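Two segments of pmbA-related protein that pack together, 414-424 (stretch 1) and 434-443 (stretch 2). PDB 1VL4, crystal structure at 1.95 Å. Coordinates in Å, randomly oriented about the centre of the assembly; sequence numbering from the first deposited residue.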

# COMPACT_ATOMS: atom_id res chain seq x y z
N ASP A 414 12.76 -25.13 8.26
CA ASP A 414 13.94 -25.63 8.97
C ASP A 414 14.11 -24.93 10.31
O ASP A 414 14.48 -25.54 11.28
CB ASP A 414 15.20 -25.40 8.15
CG ASP A 414 15.30 -26.33 6.94
OD1 ASP A 414 14.96 -27.53 7.08
OD2 ASP A 414 15.72 -25.85 5.87
N LEU A 415 13.87 -23.64 10.36
CA LEU A 415 13.81 -22.91 11.62
C LEU A 415 12.88 -23.59 12.63
O LEU A 415 13.28 -23.82 13.78
CB LEU A 415 13.33 -21.48 11.37
CG LEU A 415 13.51 -20.53 12.56
CD1 LEU A 415 13.87 -19.14 12.08
CD2 LEU A 415 12.26 -20.49 13.43
N LEU A 416 11.65 -23.90 12.19
CA LEU A 416 10.67 -24.58 13.02
C LEU A 416 11.21 -25.90 13.51
O LEU A 416 10.95 -26.26 14.67
CB LEU A 416 9.33 -24.83 12.28
CG LEU A 416 8.50 -23.59 11.94
CD1 LEU A 416 7.25 -23.94 11.10
CD2 LEU A 416 8.13 -22.80 13.19
N ARG A 417 11.96 -26.61 12.65
CA ARG A 417 12.58 -27.88 13.04
C ARG A 417 13.62 -27.71 14.12
O ARG A 417 13.80 -28.60 14.93
CB ARG A 417 13.27 -28.60 11.86
CG ARG A 417 12.36 -29.14 10.78
CD ARG A 417 11.62 -30.37 11.24
NE ARG A 417 12.48 -31.55 11.27
CZ ARG A 417 12.23 -32.66 11.96
NH1 ARG A 417 13.08 -33.67 11.90
NH2 ARG A 417 11.15 -32.75 12.75
N LYS A 418 14.34 -26.59 14.09
CA LYS A 418 15.46 -26.33 14.99
C LYS A 418 15.09 -25.52 16.22
O LYS A 418 15.95 -25.14 16.99
CB LYS A 418 16.56 -25.62 14.21
CG LYS A 418 17.16 -26.53 13.13
CD LYS A 418 18.39 -25.94 12.45
CE LYS A 418 18.07 -24.73 11.57
NZ LYS A 418 19.32 -24.28 10.86
N ILE A 419 13.82 -25.23 16.41
CA ILE A 419 13.44 -24.62 17.71
C ILE A 419 13.52 -25.73 18.79
O ILE A 419 12.71 -26.64 18.82
CB ILE A 419 12.08 -23.92 17.67
CG1 ILE A 419 12.16 -22.66 16.78
CG2 ILE A 419 11.64 -23.51 19.10
CD1 ILE A 419 10.78 -22.09 16.33
N VAL A 420 14.52 -25.64 19.65
CA VAL A 420 14.71 -26.66 20.66
C VAL A 420 14.14 -26.29 22.04
O VAL A 420 13.89 -27.16 22.86
CB VAL A 420 16.23 -27.09 20.77
CG1 VAL A 420 16.71 -27.62 19.43
CG2 VAL A 420 17.13 -25.94 21.23
N LEU A 421 13.96 -25.00 22.30
CA LEU A 421 13.35 -24.51 23.54
C LEU A 421 12.56 -23.25 23.31
O LEU A 421 13.00 -22.36 22.57
CB LEU A 421 14.42 -24.17 24.57
CG LEU A 421 15.10 -25.24 25.41
CD1 LEU A 421 16.23 -24.56 26.20
CD2 LEU A 421 14.10 -25.97 26.33
N VAL A 422 11.42 -23.16 24.00
CA VAL A 422 10.43 -22.09 23.85
C VAL A 422 10.25 -21.41 25.20
O VAL A 422 10.07 -22.06 26.22
CB VAL A 422 9.09 -22.65 23.32
CG1 VAL A 422 8.07 -21.57 23.07
CG2 VAL A 422 9.34 -23.48 22.02
N GLY A 423 10.25 -20.09 25.18
CA GLY A 423 10.12 -19.25 26.38
C GLY A 423 8.70 -19.06 26.84
O GLY A 423 7.74 -19.53 26.22
N ASN A 424 8.56 -18.27 27.90
CA ASN A 424 7.27 -18.01 28.49
C ASN A 424 6.98 -16.50 28.42
O ASN A 424 6.07 -16.01 29.06
CB ASN A 424 7.21 -18.59 29.92
CG ASN A 424 8.12 -17.84 30.89
OD1 ASN A 424 8.70 -16.83 30.55
ND2 ASN A 424 8.24 -18.35 32.10
N ALA A 434 3.57 -14.65 20.35
CA ALA A 434 4.71 -15.53 20.52
C ALA A 434 5.60 -15.15 21.66
O ALA A 434 5.71 -13.97 21.95
CB ALA A 434 5.57 -15.60 19.23
N PRO A 435 6.29 -16.15 22.23
CA PRO A 435 7.42 -15.93 23.13
C PRO A 435 8.73 -15.93 22.37
O PRO A 435 8.74 -16.02 21.16
CB PRO A 435 7.33 -17.13 24.05
CG PRO A 435 6.93 -18.23 23.12
CD PRO A 435 6.03 -17.59 22.07
N SER A 436 9.83 -15.75 23.06
CA SER A 436 11.15 -15.93 22.50
C SER A 436 11.36 -17.45 22.33
O SER A 436 10.70 -18.25 22.98
CB SER A 436 12.20 -15.33 23.42
OG SER A 436 11.93 -13.96 23.69
N VAL A 437 12.24 -17.82 21.40
CA VAL A 437 12.68 -19.21 21.18
C VAL A 437 14.18 -19.29 21.00
O VAL A 437 14.86 -18.30 20.59
CB VAL A 437 12.02 -19.84 19.91
CG1 VAL A 437 10.51 -19.87 20.06
CG2 VAL A 437 12.45 -19.08 18.60
N LEU A 438 14.70 -20.47 21.34
CA LEU A 438 16.05 -20.88 21.03
C LEU A 438 16.08 -21.81 19.80
O LEU A 438 15.47 -22.90 19.79
CB LEU A 438 16.70 -21.57 22.23
CG LEU A 438 18.10 -22.08 21.94
CD1 LEU A 438 19.05 -20.95 21.47
CD2 LEU A 438 18.62 -22.79 23.19
N VAL A 439 16.79 -21.34 18.77
CA VAL A 439 16.95 -22.05 17.50
C VAL A 439 18.39 -22.64 17.53
O VAL A 439 19.39 -21.91 17.74
CB VAL A 439 16.73 -21.09 16.28
CG1 VAL A 439 16.81 -21.83 14.94
CG2 VAL A 439 15.43 -20.35 16.36
N GLU A 440 18.47 -23.95 17.33
CA GLU A 440 19.73 -24.69 17.41
C GLU A 440 20.90 -24.01 16.69
O GLU A 440 22.05 -23.89 17.23
CB GLU A 440 19.54 -26.08 16.84
CG GLU A 440 20.78 -27.00 16.92
CD GLU A 440 20.99 -27.66 18.28
OE1 GLU A 440 20.52 -27.12 19.31
OE2 GLU A 440 21.64 -28.73 18.29
N VAL A 441 20.66 -23.67 15.44
CA VAL A 441 21.65 -22.96 14.66
C VAL A 441 20.97 -22.25 13.50
O VAL A 441 20.02 -22.76 12.93
CB VAL A 441 22.82 -23.91 14.21
CG1 VAL A 441 22.36 -24.98 13.24
CG2 VAL A 441 23.95 -23.14 13.60
N LEU A 442 21.47 -21.07 13.14
CA LEU A 442 20.98 -20.36 11.97
C LEU A 442 22.15 -19.72 11.24
O LEU A 442 23.17 -19.42 11.84
CB LEU A 442 20.01 -19.28 12.44
CG LEU A 442 18.78 -18.95 11.63
CD1 LEU A 442 17.87 -20.18 11.38
CD2 LEU A 442 18.05 -17.81 12.38
N ASP A 443 21.98 -19.52 9.94
CA ASP A 443 22.99 -18.82 9.13
C ASP A 443 22.94 -17.33 9.39
O ASP A 443 21.91 -16.69 9.18
CB ASP A 443 22.78 -19.06 7.62
CG ASP A 443 23.03 -20.50 7.22
OD1 ASP A 443 22.60 -21.42 7.94
OD2 ASP A 443 23.68 -20.71 6.19

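A beta bulge lets an antiparallel pair absorb an extra residue while keeping hydrogen bonds on either side, and these two segments of pmbA-related protein illustrate how. Strand 419-422 runs at 160° to strand 437-439, with a closest axial approach of 4.8 Å. Ile419 faces Val439 as a non-hydrogen-bonded pair, yet Leu421 pairs with Leu438, so the register slips by one and Val420 is the additional residue. Its phi/psi of -98/-21° departs from extended geometry. Leu438 nevertheless remains bonded on both sides of the slip: its O accepts from Val420 N at 2.9 Å, while its N donates to Leu421 O at 2.8 Å. At the bulge, Leu421 N is buried by the contact and has no partner in the model. Flanking bonds extend the ladder, from Glu440 N to Lys418 O (2.8 Å) and from Gly423 N to Ser436 O (2.9 Å).

Because of the slip, Ile419 and Val422 lie on the same face despite being three residues apart, and they join Val437 and Val439 there. Ile419 bridges both valines: its CG2 lies 3.8 Å from Val437 CB and its CG1 4.0 Å from Val439 CG2. Val422 CG1 extends the apolar row, resting 3.5 Å from Pro435 CG. Leu421 and Leu438 share the other face, with Leu421 CB 4.2 Å from Leu438 CB, and Val420 CG2 approaches Leu438 CD2 at 4.0 Å.

Lys418, the first residue to leave helical geometry, ties the helix end to the partner segment beyond its corner at 440. From beside Glu440, where Lys418 CB is 4.0 Å from Glu440 CB, the side chain of Lys418 extends toward Val441, and Lys418 NZ donates to Val441 O at 2.7 Å, a polar anchor at the end of a long aliphatic chain. From the helix itself, Leu415 CD1 meets Leu442 CD1 at 4.2 Å.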